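PDB 2NVV: acetyl-CoA hydrolase/transferase family protein, which probably transfers coenzyme A between acetyl-CoA and carboxylate acceptors or hydrolyses acetyl-CoA, and binds zinc. Local coordinates for residues T27-P32 with S306-R311; L255-G260 with M281-I286; V262-L267 with Q287-A292; P277-Y282 with K296-F301. All blocks are in the same frame, centred on the assembly; numbering follows the deposited sequence.

Contact 1: residues T27-P32 with S306-R311; sequences TPAGNP and SLSVSR
Two hydroxyls meet at the centre of this contact: Thr27 OG1 and Ser308 OG lie 2.8 Å apart, within hydrogen-bonding distance. A third hydroxyl extends the chain, since Ser306 OG stands 3.1 Å from Ser308 OG in a further hydrogen bond. Thr27 CG2 lies against both serine hydroxyls, 3.7 Å from Ser306 OG, while Ala29 CB lies 3.9 Å from the carbonyl O of Leu307. Thr27 OG1 sits between its backbone N and carbonyl carbon (chi1 81°), and there it also accepts the N-H of Ala29, N to OG1 3.2 Å, closing an ST turn. Over the next residues a type II turn from Pro28 to Asn31 bends the chain back, with Gly30 in its positive-phi corner, and Asn31 ND2 makes a weak bond to the carbonyl O of Thr27. On the other segment, Ser306 pairs by its backbone with Glu284 and Ile286, and Val285 packs against Thr27, Ser306 and Ser308. The loop following strand 20-23 thus meets Ser306 and Ser308 near the predicted catalytic glutamate, and because Thr27 OG1 and Ser306 OG both lie within hydrogen-bonding reach of Ser308 OG, three hydroxyls share the join.

Contact 2: residues L255-G260 with M281-I286; sequences LQSGVG and MYTEVI
Met281, a selenomethionine here, opens the segment opposite Leu255, and the two backbones form a single bridge. Its CG lies anti to the carbonyl carbon (chi1 -59°) and the chain bends at chi2 and chi3, which carries Met281 SE alongside Leu255 CB at 4.0 Å and turns the CE methyl toward Ser257 OG. Tyr282 supplies the one hydrogen bond across the segments: its N-H runs almost straight (176°) to Leu255 O, N to O 2.8 Å, in the plane of that carbonyl. The ring turns from the first segment, and its hydroxyl bonds to Tyr335 O. The Tyr282 carbonyl O touches Gln256 CB at 3.6 Å. Thr283 sets its methyl CG2 alongside Gln256 CG at 3.8 Å, the two side chains crossing obliquely, while OG1 turns to Ser303 O in a weak bond.

Beyond Leu255 the first segment runs from strand 255-257 into the glycine-containing turn 258-260 ahead of helix 261-272, a stretch predicted to bind CoA and consistent with a Rossmann-type strand-turn-helix. Glu284, the predicted site of the glutamyl-CoA thioester, lies side by side with Gln256 and points the same way, its OE1 3.9 Å from Gln256 NE2, too far for a hydrogen bond. Each has another polar partner: Glu284 OE2 is hydrogen-bonded to Asn337 ND2, and Gln256 OE1 to Asn351 ND2. Val285 then crosses Val259, a residue of the predicted CoA-binding turn, at about a right angle, CG2 against CG2.

Contact 3: residues V262-L267 with Q287-A292; sequences VANAVL and QDAVIA
Two helices of the alpha/beta layering pack side by side here, helix 261-272 following the glycine-containing turn of what looks like a Rossmann-type strand-turn-helix and helix 288-295 following strand 285-286. Over these short segments they run nearly parallel, their directions 12° apart and their axes 9.5 Å at closest approach. Ala289 turns its methyl to the partner helix: Ala289 CB is met by Leu267 CD1 at 3.5 Å and equally closely by Asn264 ND2. Leu267, with CG anti to its carbonyl carbon, pushes CD1 between the methyl of Ala289, CG2 of Val290 (3.8 Å) and the amide of Gln287. The last of these comes tip to tip with the leucine, although Gln287 has to fold for it: CG takes the crowded position between N and the carbonyl carbon (chi1 65°), and the chain bends once more at chi2. Asn264 slides past Gln287 in the opposite direction, with the amide planes 71° apart and no hydrogen bond joining them. Val290 also rests on Ile299 and Ala302 of strand 299-304, and Val262 packs on Ile231 of helix 226-245. At the N-cap of helix 288-295, Gln287 sets its amide carbon CD 3.7 Å from Leu267 CD1.

Contact 4: residues P277-Y282 with K296-F301; sequences PAFNMY and KGRIKF
Phe279 holds CG in the crowded position between its backbone N and carbonyl carbon (chi1 61°), while Ile299 sets CG1 anti to its own carbonyl carbon (chi1 -77°); together these torsions lay Ile299 CG1 over one face of the ring. It sits 4.0 Å from the Phe279 ring centroid and 29° off the normal, a CH-pi contact. Beyond it, Ile299 CD1 reaches Met281 CG at 3.9 Å. Arg298 bends at chi2 and chi3 so that its CD comes against Phe279 CE2, its guanidinium set obliquely to the ring.

The backbones themselves are neighbours in a parallel sheet: strand 279-282, helix 288-295 and strand 299-304 form a beta-alpha-beta crossover, with Val290 and Leu293 of the helix packed on Ile299. Phe279 N gives its hydrogen to Arg298 O at 3.2 Å, in the carbonyl plane. Phe279 O in turn accepts from Lys300 N at 2.8 Å, the donor standing above the carbonyl plane. Further along, Met281 N bonds to Phe301 O at 3.0 Å, again from above the plane. Away from the Phe279 and Ile299 side chains, the Asn280 amide crosses obliquely to the Phe301 ring, and its ND2 lies close to the backbone N of Phe301 without bonding, both being donors. Lys300 bends at chi2 and chi3 and lays its CD against the Ala278 methyl.

How the contacts relate
Contacts 2, 3 and 4 are built from consecutive elements: strand 255-257, helix 261-272, strands 279-282 and 285-286, helix 288-295 and strand 299-304. Contacts 2 and 3 have centres 9 Å apart and alternating segments; contact 4 lies 12 Å from each and shares Met281 and Tyr282 with contact 2. Val290, Met281 and Ile299 join the helix pair to the sheet of strands 279-282 and 299-304. Contact 1 encloses the others along the chain, its centre 14 Å from contact 2, 16 Å from contact 3 and 21 Å from contact 4, touching all but the last. Pieces of separate sheets and two helices thus meet around the predicted CoA-binding turn and the predicted catalytic Glu284.

Contact 1: residues T27-P32 with S306-R311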
# COMPACT_ATOMS: atom_id res chain seq x y z
N THR A 27 -4.58 -17.71 13.01
CA THR A 27 -4.94 -17.41 14.39
C THR A 27 -4.92 -18.82 14.96
O THR A 27 -4.82 -19.78 14.20
CB THR A 27 -6.37 -16.82 14.58
OG1 THR A 27 -7.34 -17.87 14.57
CG2 THR A 27 -6.70 -15.80 13.50
N PRO A 28 -5.00 -18.98 16.29
CA PRO A 28 -4.98 -20.34 16.85
C PRO A 28 -5.77 -21.33 16.01
O PRO A 28 -5.36 -22.48 15.83
CB PRO A 28 -5.57 -20.14 18.23
CG PRO A 28 -5.04 -18.83 18.62
CD PRO A 28 -5.23 -17.99 17.36
N ALA A 29 -6.91 -20.88 15.48
CA ALA A 29 -7.77 -21.73 14.65
C ALA A 29 -7.03 -22.37 13.46
O ALA A 29 -6.38 -21.66 12.67
CB ALA A 29 -8.97 -20.92 14.15
N GLY A 30 -7.13 -23.69 13.33
CA GLY A 30 -6.48 -24.41 12.24
C GLY A 30 -5.01 -24.73 12.43
O GLY A 30 -4.37 -25.25 11.53
N ASN A 31 -4.48 -24.43 13.61
CA ASN A 31 -3.08 -24.66 13.94
C ASN A 31 -2.83 -25.94 14.71
O ASN A 31 -3.68 -26.39 15.49
CB ASN A 31 -2.54 -23.50 14.78
CG ASN A 31 -2.00 -22.37 13.94
OD1 ASN A 31 -0.86 -22.40 13.50
ND2 ASN A 31 -2.83 -21.37 13.71
N PRO A 32 -1.66 -26.56 14.51
CA PRO A 32 -1.32 -27.80 15.21
C PRO A 32 -1.19 -27.43 16.70
O PRO A 32 -0.72 -26.34 17.03
CB PRO A 32 0.01 -28.20 14.57
CG PRO A 32 0.60 -26.88 14.16
CD PRO A 32 -0.59 -26.20 13.56
N SER A 306 -10.18 -17.56 8.44
CA SER A 306 -10.36 -18.42 9.59
C SER A 306 -11.69 -18.16 10.27
O SER A 306 -12.25 -17.07 10.18
CB SER A 306 -9.25 -18.20 10.61
OG SER A 306 -9.47 -16.98 11.31
N LEU A 307 -12.19 -19.18 10.95
CA LEU A 307 -13.43 -19.08 11.70
C LEU A 307 -12.94 -19.17 13.13
O LEU A 307 -12.79 -20.27 13.68
CB LEU A 307 -14.36 -20.25 11.37
CG LEU A 307 -15.73 -20.28 12.06
CD1 LEU A 307 -16.56 -19.09 11.64
CD2 LEU A 307 -16.44 -21.56 11.69
N SER A 308 -12.66 -18.02 13.72
CA SER A 308 -12.17 -17.96 15.09
C SER A 308 -13.31 -17.69 16.05
O SER A 308 -13.51 -16.55 16.47
CB SER A 308 -11.10 -16.87 15.20
OG SER A 308 -10.00 -17.16 14.36
N VAL A 309 -14.04 -18.73 16.40
CA VAL A 309 -15.18 -18.60 17.29
C VAL A 309 -15.04 -19.41 18.58
O VAL A 309 -14.22 -20.32 18.66
CB VAL A 309 -16.48 -19.04 16.59
CG1 VAL A 309 -16.71 -18.16 15.36
CG2 VAL A 309 -16.38 -20.51 16.20
N SER A 310 -15.84 -19.06 19.59
CA SER A 310 -15.80 -19.74 20.87
C SER A 310 -16.32 -21.17 20.72
O SER A 310 -16.93 -21.51 19.71
CB SER A 310 -16.62 -18.98 21.90
OG SER A 310 -17.95 -18.77 21.46
N ARG A 311 -16.07 -22.00 21.73
CA ARG A 311 -16.51 -23.40 21.70
C ARG A 311 -18.02 -23.53 21.55
O ARG A 311 -18.51 -24.41 20.85
CB ARG A 311 -16.06 -24.13 22.97
CG ARG A 311 -16.53 -25.59 23.04
CD ARG A 311 -16.12 -26.23 24.35
NE ARG A 311 -14.69 -26.08 24.61
CZ ARG A 311 -14.10 -26.46 25.74
NH1 ARG A 311 -12.79 -26.29 25.90
NH2 ARG A 311 -14.81 -27.03 26.70

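Contact 2: residues L255-G260 with M281-I286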
# COMPACT_ATOMS: atom_id res chain seq x y z
N LEU A 255 -17.74 -6.08 3.72
CA LEU A 255 -17.04 -5.48 4.85
C LEU A 255 -15.88 -6.30 5.38
O LEU A 255 -15.81 -7.51 5.17
CB LEU A 255 -17.98 -5.22 6.02
CG LEU A 255 -19.12 -4.21 5.90
CD1 LEU A 255 -19.87 -4.19 7.21
CD2 LEU A 255 -18.61 -2.82 5.57
N GLN A 256 -14.97 -5.62 6.05
CA GLN A 256 -13.81 -6.25 6.66
C GLN A 256 -13.57 -5.49 7.95
O GLN A 256 -13.60 -4.25 7.97
CB GLN A 256 -12.59 -6.16 5.76
CG GLN A 256 -11.32 -6.76 6.36
CD GLN A 256 -10.59 -5.79 7.26
OE1 GLN A 256 -10.42 -4.61 6.92
NE2 GLN A 256 -10.14 -6.27 8.41
N SER A 257 -13.39 -6.23 9.04
CA SER A 257 -13.14 -5.61 10.33
C SER A 257 -12.10 -6.45 11.05
O SER A 257 -11.90 -7.62 10.72
CB SER A 257 -14.42 -5.56 11.16
OG SER A 257 -14.68 -6.82 11.78
N GLY A 258 -11.43 -5.85 12.03
CA GLY A 258 -10.45 -6.59 12.79
C GLY A 258 -11.14 -7.39 13.87
O GLY A 258 -12.35 -7.62 13.82
N VAL A 259 -10.37 -7.83 14.85
CA VAL A 259 -10.91 -8.59 15.96
C VAL A 259 -10.82 -7.70 17.20
O VAL A 259 -9.91 -6.88 17.31
CB VAL A 259 -10.10 -9.88 16.19
CG1 VAL A 259 -10.55 -10.58 17.47
CG2 VAL A 259 -10.28 -10.80 14.99
N GLY A 260 -11.76 -7.85 18.13
CA GLY A 260 -11.71 -7.03 19.32
C GLY A 260 -13.05 -6.47 19.73
O GLY A 260 -14.06 -6.70 19.05
N MSE A 281 -19.53 -10.40 4.45
CA MSE A 281 -18.20 -10.10 4.97
C MSE A 281 -17.17 -10.66 4.01
O MSE A 281 -17.37 -11.71 3.40
CB MSE A 281 -17.96 -10.80 6.32
CG MSE A 281 -18.93 -10.44 7.43
SE MSE A 281 -18.73 -8.63 8.00
CE MSE A 281 -16.99 -8.76 8.90
N TYR A 282 -16.07 -9.93 3.87
CA TYR A 282 -14.95 -10.39 3.07
C TYR A 282 -13.80 -9.97 3.97
O TYR A 282 -13.03 -9.06 3.65
CB TYR A 282 -14.86 -9.70 1.71
CG TYR A 282 -13.94 -10.46 0.77
CD1 TYR A 282 -14.37 -11.63 0.15
CD2 TYR A 282 -12.61 -10.08 0.60
CE1 TYR A 282 -13.51 -12.40 -0.62
CE2 TYR A 282 -11.74 -10.85 -0.16
CZ TYR A 282 -12.20 -12.01 -0.77
OH TYR A 282 -11.33 -12.78 -1.50
N THR A 283 -13.73 -10.61 5.15
CA THR A 283 -12.71 -10.32 6.17
C THR A 283 -11.55 -11.30 6.22
O THR A 283 -11.33 -12.11 5.32
CB THR A 283 -13.31 -10.31 7.59
OG1 THR A 283 -14.28 -11.36 7.71
CG2 THR A 283 -13.93 -9.00 7.92
N GLU A 284 -10.79 -11.18 7.31
CA GLU A 284 -9.67 -12.05 7.58
C GLU A 284 -10.18 -13.13 8.49
O GLU A 284 -10.15 -14.31 8.13
CB GLU A 284 -8.56 -11.29 8.30
CG GLU A 284 -7.62 -10.54 7.40
CD GLU A 284 -6.66 -9.68 8.19
OE1 GLU A 284 -7.10 -8.64 8.73
OE2 GLU A 284 -5.48 -10.04 8.28
N VAL A 285 -10.65 -12.74 9.67
CA VAL A 285 -11.17 -13.71 10.63
C VAL A 285 -12.64 -13.49 11.01
O VAL A 285 -13.07 -12.38 11.34
CB VAL A 285 -10.26 -13.78 11.93
CG1 VAL A 285 -9.06 -12.86 11.78
CG2 VAL A 285 -11.05 -13.43 13.17
N ILE A 286 -13.41 -14.56 10.93
CA ILE A 286 -14.82 -14.54 11.24
C ILE A 286 -14.95 -14.84 12.73
O ILE A 286 -14.53 -15.90 13.19
CB ILE A 286 -15.56 -15.59 10.40
CG1 ILE A 286 -15.27 -15.33 8.92
CG2 ILE A 286 -17.04 -15.53 10.66
CD1 ILE A 286 -15.66 -16.47 8.00

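Contact 3: residues V262-L267 with Q287-A292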
# COMPACT_ATOMS: atom_id res chain seq x y z
N VAL A 262 -14.01 -3.27 19.86
CA VAL A 262 -14.50 -2.23 18.95
C VAL A 262 -15.18 -2.91 17.79
O VAL A 262 -16.33 -2.59 17.48
CB VAL A 262 -13.35 -1.35 18.43
CG1 VAL A 262 -13.88 -0.34 17.44
CG2 VAL A 262 -12.71 -0.62 19.58
N ALA A 263 -14.48 -3.85 17.17
CA ALA A 263 -15.00 -4.61 16.05
C ALA A 263 -16.36 -5.20 16.40
O ALA A 263 -17.30 -5.11 15.61
CB ALA A 263 -14.04 -5.74 15.69
N ASN A 264 -16.46 -5.81 17.58
CA ASN A 264 -17.71 -6.41 18.04
C ASN A 264 -18.80 -5.36 18.14
O ASN A 264 -19.95 -5.62 17.81
CB ASN A 264 -17.51 -7.06 19.40
CG ASN A 264 -16.67 -8.30 19.34
OD1 ASN A 264 -16.16 -8.77 20.35
ND2 ASN A 264 -16.53 -8.85 18.14
N ALA A 265 -18.43 -4.18 18.61
CA ALA A 265 -19.38 -3.09 18.76
C ALA A 265 -19.82 -2.61 17.38
O ALA A 265 -21.01 -2.33 17.16
CB ALA A 265 -18.74 -1.94 19.55
N VAL A 266 -18.86 -2.50 16.46
CA VAL A 266 -19.16 -2.06 15.10
C VAL A 266 -20.15 -3.03 14.46
O VAL A 266 -21.19 -2.62 13.95
CB VAL A 266 -17.87 -1.96 14.26
CG1 VAL A 266 -18.20 -1.67 12.81
CG2 VAL A 266 -16.99 -0.86 14.80
N LEU A 267 -19.83 -4.32 14.52
CA LEU A 267 -20.71 -5.34 13.95
C LEU A 267 -22.10 -5.28 14.57
O LEU A 267 -23.11 -5.38 13.87
CB LEU A 267 -20.11 -6.73 14.17
CG LEU A 267 -18.87 -7.03 13.31
CD1 LEU A 267 -18.17 -8.28 13.82
CD2 LEU A 267 -19.28 -7.19 11.87
N GLN A 287 -15.52 -13.89 13.48
CA GLN A 287 -15.67 -14.06 14.92
C GLN A 287 -17.11 -14.35 15.33
O GLN A 287 -18.02 -14.41 14.49
CB GLN A 287 -15.17 -12.82 15.65
CG GLN A 287 -15.98 -11.56 15.36
CD GLN A 287 -15.40 -10.73 14.23
OE1 GLN A 287 -14.66 -9.77 14.47
NE2 GLN A 287 -15.73 -11.09 12.99
N ASP A 288 -17.32 -14.55 16.63
CA ASP A 288 -18.64 -14.83 17.17
C ASP A 288 -19.65 -13.77 16.74
O ASP A 288 -20.75 -14.09 16.31
CB ASP A 288 -18.60 -14.88 18.70
CG ASP A 288 -17.88 -16.09 19.23
OD1 ASP A 288 -17.75 -16.21 20.45
OD2 ASP A 288 -17.45 -16.94 18.43
N ALA A 289 -19.26 -12.51 16.86
CA ALA A 289 -20.13 -11.39 16.50
C ALA A 289 -20.74 -11.53 15.11
O ALA A 289 -21.89 -11.18 14.89
CB ALA A 289 -19.39 -10.07 16.62
N VAL A 290 -19.95 -12.05 14.16
CA VAL A 290 -20.43 -12.24 12.79
C VAL A 290 -21.45 -13.37 12.74
O VAL A 290 -22.50 -13.25 12.11
CB VAL A 290 -19.24 -12.58 11.83
CG1 VAL A 290 -19.76 -13.04 10.48
CG2 VAL A 290 -18.35 -11.36 11.66
N ILE A 291 -21.13 -14.46 13.42
CA ILE A 291 -22.03 -15.61 13.48
C ILE A 291 -23.39 -15.20 14.04
O ILE A 291 -24.44 -15.59 13.52
CB ILE A 291 -21.42 -16.72 14.35
CG1 ILE A 291 -20.03 -17.07 13.82
CG2 ILE A 291 -22.33 -17.92 14.38
CD1 ILE A 291 -20.05 -17.62 12.41
N ALA A 292 -23.37 -14.40 15.11
CA ALA A 292 -24.58 -13.94 15.76
C ALA A 292 -25.49 -13.20 14.78
O ALA A 292 -26.70 -13.44 14.75
CB ALA A 292 -24.23 -13.04 16.95

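Contact 4: residues P277-Y282 with K296-F301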
# COMPACT_ATOMS: atom_id res chain seq x y z
N PRO A 277 -28.30 -2.35 5.09
CA PRO A 277 -28.88 -3.55 4.47
C PRO A 277 -28.12 -4.84 4.80
O PRO A 277 -26.92 -4.79 5.11
CB PRO A 277 -28.86 -3.22 2.98
CG PRO A 277 -27.66 -2.35 2.85
CD PRO A 277 -27.78 -1.44 4.05
N ALA A 278 -28.80 -5.98 4.75
CA ALA A 278 -28.18 -7.26 5.03
C ALA A 278 -26.88 -7.25 4.23
O ALA A 278 -26.89 -6.93 3.04
CB ALA A 278 -29.08 -8.41 4.57
N PHE A 279 -25.78 -7.59 4.88
CA PHE A 279 -24.50 -7.53 4.21
C PHE A 279 -23.64 -8.78 4.28
O PHE A 279 -23.92 -9.71 5.04
CB PHE A 279 -23.73 -6.32 4.76
CG PHE A 279 -23.46 -6.39 6.26
CD1 PHE A 279 -22.25 -6.91 6.74
CD2 PHE A 279 -24.41 -5.94 7.18
CE1 PHE A 279 -22.00 -6.97 8.11
CE2 PHE A 279 -24.16 -6.00 8.55
CZ PHE A 279 -22.95 -6.52 9.02
N ASN A 280 -22.59 -8.79 3.48
CA ASN A 280 -21.66 -9.91 3.43
C ASN A 280 -20.32 -9.45 3.97
O ASN A 280 -20.02 -8.26 3.96
CB ASN A 280 -21.48 -10.40 2.00
CG ASN A 280 -22.78 -10.87 1.36
OD1 ASN A 280 -23.26 -10.27 0.39
ND2 ASN A 280 -23.36 -11.94 1.90
N MSE A 281 -19.53 -10.40 4.45
CA MSE A 281 -18.20 -10.10 4.97
C MSE A 281 -17.17 -10.66 4.01
O MSE A 281 -17.37 -11.71 3.40
CB MSE A 281 -17.96 -10.80 6.32
CG MSE A 281 -18.93 -10.44 7.43
SE MSE A 281 -18.73 -8.63 8.00
CE MSE A 281 -16.99 -8.76 8.90
N TYR A 282 -16.07 -9.93 3.87
CA TYR A 282 -14.95 -10.39 3.07
C TYR A 282 -13.80 -9.97 3.97
O TYR A 282 -13.03 -9.06 3.65
CB TYR A 282 -14.86 -9.70 1.71
CG TYR A 282 -13.94 -10.46 0.77
CD1 TYR A 282 -14.37 -11.63 0.15
CD2 TYR A 282 -12.61 -10.08 0.60
CE1 TYR A 282 -13.51 -12.40 -0.62
CE2 TYR A 282 -11.74 -10.85 -0.16
CZ TYR A 282 -12.20 -12.01 -0.77
OH TYR A 282 -11.33 -12.78 -1.50
N LYS A 296 -29.32 -14.15 12.60
CA LYS A 296 -30.45 -13.23 12.54
C LYS A 296 -30.68 -12.74 11.11
O LYS A 296 -31.44 -11.79 10.88
CB LYS A 296 -30.21 -12.04 13.47
CG LYS A 296 -29.94 -12.43 14.92
CD LYS A 296 -30.03 -11.23 15.85
CE LYS A 296 -29.01 -10.16 15.47
NZ LYS A 296 -29.20 -8.90 16.27
N GLY A 297 -30.00 -13.37 10.16
CA GLY A 297 -30.14 -12.99 8.76
C GLY A 297 -29.55 -11.61 8.49
O GLY A 297 -29.68 -11.07 7.39
N ARG A 298 -28.88 -11.06 9.49
CA ARG A 298 -28.26 -9.75 9.39
C ARG A 298 -27.05 -9.79 8.45
O ARG A 298 -26.80 -8.86 7.69
CB ARG A 298 -27.86 -9.29 10.79
CG ARG A 298 -27.06 -8.01 10.83
CD ARG A 298 -27.68 -6.92 9.96
NE ARG A 298 -29.07 -6.58 10.28
CZ ARG A 298 -29.70 -5.55 9.73
NH1 ARG A 298 -29.06 -4.78 8.86
NH2 ARG A 298 -30.96 -5.29 10.05
N ILE A 299 -26.28 -10.87 8.53
CA ILE A 299 -25.14 -11.07 7.66
C ILE A 299 -25.54 -12.26 6.77
O ILE A 299 -25.90 -13.33 7.26
CB ILE A 299 -23.84 -11.40 8.45
CG1 ILE A 299 -23.28 -10.13 9.08
CG2 ILE A 299 -22.79 -12.03 7.52
CD1 ILE A 299 -21.97 -10.32 9.81
N LYS A 300 -25.48 -12.05 5.46
CA LYS A 300 -25.87 -13.07 4.50
C LYS A 300 -24.82 -14.13 4.21
O LYS A 300 -25.15 -15.28 3.93
CB LYS A 300 -26.25 -12.38 3.20
CG LYS A 300 -27.52 -11.59 3.30
CD LYS A 300 -27.50 -10.38 2.40
CE LYS A 300 -27.36 -10.75 0.94
NZ LYS A 300 -27.38 -9.52 0.10
N PHE A 301 -23.55 -13.75 4.29
CA PHE A 301 -22.46 -14.66 3.97
C PHE A 301 -21.17 -14.12 4.58
O PHE A 301 -21.04 -12.93 4.85
CB PHE A 301 -22.33 -14.74 2.45
CG PHE A 301 -21.21 -15.61 1.98
CD1 PHE A 301 -21.37 -16.98 1.88
CD2 PHE A 301 -19.97 -15.05 1.66
CE1 PHE A 301 -20.31 -17.80 1.47
CE2 PHE A 301 -18.91 -15.86 1.26
CZ PHE A 301 -19.08 -17.23 1.17